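Local atomic coordinates of subtilisin-like protein (Prochloron didemni, PDB entry 3ZXY), a protein that is probably a serine endopeptidase of the subtilisin family, represented here by its protease domain, that takes part in the processing of patellamides. Residues T53-I58 with T210-P215. The protein carries 1 engineered substitution. Sequence-based numbering, arbitrary orientation.
Engineered in segment 210-215: Ala211 (natural residue Ser).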
# COMPACT_ATOMS: atom_id res chain seq x y z
N THR A 53 2.13 4.74 11.63
CA THR A 53 0.84 5.25 12.09
C THR A 53 0.16 6.07 10.99
O THR A 53 -1.06 5.95 10.76
CB THR A 53 1.02 6.11 13.35
OG1 THR A 53 1.64 5.30 14.37
CG2 THR A 53 -0.31 6.67 13.86
N HIS A 54 0.95 6.86 10.26
CA HIS A 54 0.42 7.66 9.17
C HIS A 54 -0.10 6.77 8.07
O HIS A 54 -1.25 6.91 7.63
CB HIS A 54 1.51 8.58 8.65
CG HIS A 54 1.00 9.71 7.80
ND1 HIS A 54 0.59 9.52 6.53
CD2 HIS A 54 0.85 11.06 8.08
CE1 HIS A 54 0.22 10.70 6.01
NE2 HIS A 54 0.36 11.64 6.95
N VAL A 55 0.73 5.82 7.62
CA VAL A 55 0.33 4.89 6.53
C VAL A 55 -0.94 4.10 6.90
O VAL A 55 -1.88 4.00 6.10
CB VAL A 55 1.51 3.93 6.18
CG1 VAL A 55 1.06 2.73 5.33
CG2 VAL A 55 2.61 4.70 5.46
N ALA A 56 -0.99 3.58 8.12
CA ALA A 56 -2.14 2.79 8.55
C ALA A 56 -3.39 3.65 8.56
O ALA A 56 -4.47 3.19 8.15
CB ALA A 56 -1.92 2.14 9.91
N SER A 57 -3.25 4.91 8.98
CA SER A 57 -4.42 5.78 9.12
C SER A 57 -5.07 6.11 7.77
O SER A 57 -6.28 6.31 7.69
CB SER A 57 -4.06 7.06 9.88
OG SER A 57 -3.24 7.94 9.14
N ILE A 58 -4.27 6.15 6.71
CA ILE A 58 -4.79 6.44 5.37
C ILE A 58 -5.82 5.40 4.94
O ILE A 58 -6.80 5.73 4.25
CB ILE A 58 -3.63 6.57 4.35
CG1 ILE A 58 -2.85 7.85 4.60
CG2 ILE A 58 -4.16 6.56 2.91
CD1 ILE A 58 -1.48 7.85 3.95
N THR A 210 6.06 8.73 -2.13
CA THR A 210 5.46 7.50 -2.62
C THR A 210 4.97 6.59 -1.49
O THR A 210 4.06 5.80 -1.72
CB THR A 210 6.39 6.72 -3.58
OG1 THR A 210 7.58 6.28 -2.90
CG2 THR A 210 6.77 7.57 -4.80
N ALA A 211 5.56 6.71 -0.29
CA ALA A 211 5.08 5.94 0.86
C ALA A 211 3.64 6.23 1.23
O ALA A 211 3.00 5.40 1.87
CB ALA A 211 5.96 6.19 2.07
N PHE A 212 3.14 7.40 0.88
CA PHE A 212 1.80 7.83 1.26
C PHE A 212 0.80 7.65 0.13
O PHE A 212 -0.40 7.44 0.36
CB PHE A 212 1.87 9.24 1.86
CG PHE A 212 2.93 9.33 2.89
CD1 PHE A 212 2.82 8.60 4.06
CD2 PHE A 212 4.11 9.99 2.62
CE1 PHE A 212 3.84 8.61 4.99
CE2 PHE A 212 5.13 10.00 3.54
CZ PHE A 212 4.99 9.32 4.74
N ALA A 213 1.30 7.66 -1.10
CA ALA A 213 0.50 7.27 -2.28
C ALA A 213 0.16 5.79 -2.25
O ALA A 213 -0.94 5.37 -2.63
CB ALA A 213 1.27 7.61 -3.56
N THR A 214 1.12 4.97 -1.79
CA THR A 214 0.97 3.52 -1.76
C THR A 214 -0.31 3.06 -1.02
O THR A 214 -1.07 2.29 -1.58
CB THR A 214 2.27 2.87 -1.22
OG1 THR A 214 3.33 3.16 -2.14
CG2 THR A 214 2.15 1.36 -1.09
N PRO A 215 -0.55 3.53 0.22
CA PRO A 215 -1.76 3.10 0.94
C PRO A 215 -3.06 3.58 0.32
O PRO A 215 -4.11 2.96 0.56
CB PRO A 215 -1.56 3.65 2.36
CG PRO A 215 -0.56 4.73 2.20
CD PRO A 215 0.35 4.29 1.11
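His54 and Phe212 meet ring to ring between two helix segments: ND1 of His54 comes within 3.5 Å of CD1 of Phe212, and the ring planes are inclined at 68°. With CG anti to its backbone N (chi1 -164°), the imidazole lies against the phenyl ring, the two side chains crossing at about a right angle. Its far nitrogen, NE2, is hydrogen-bonded to the backbone O of Glu205, which helps fix the ring's rotation. Ile58 adds its CD1 methyl at the edge of the phenyl ring, close to the ring plane, and the same methyl rests 3.7 Å from CG of Pro215. Val55 divides its two branches: CG1 packs against the proline ring, 4.1 Å from Pro215 CG, while CG2 lies 4.1 Å from Phe212 CE1 and also approaches the carbonyl O of Ala211. No hydrogen bond links the segments, so apolar and aromatic contacts join them, with axes 8.9 Å apart and crossing at -29°.

Around this first shell, Ala211 CB sits 4.1 Å above the centre of one face of Phe212, whose ring also meets that of His51. Ser57 OG hydrogen-bonds to His54 O, which Ile58 N engages as well, and Ile195 of strand 195-198 touches both Ile58 and Phe212. Ala211, engineered in place of serine, occupies the predicted nucleophile position; the other predicted triad residues, His51 and Asp16, lie beside Ala211 and Val55 respectively. This pairing of the histidine-bearing helix 47-60 with helix 210-230, which carries the nucleophile position, is characteristic of the subtilisin fold, bringing together two of the three positions of its predicted Asp-His-Ser triad.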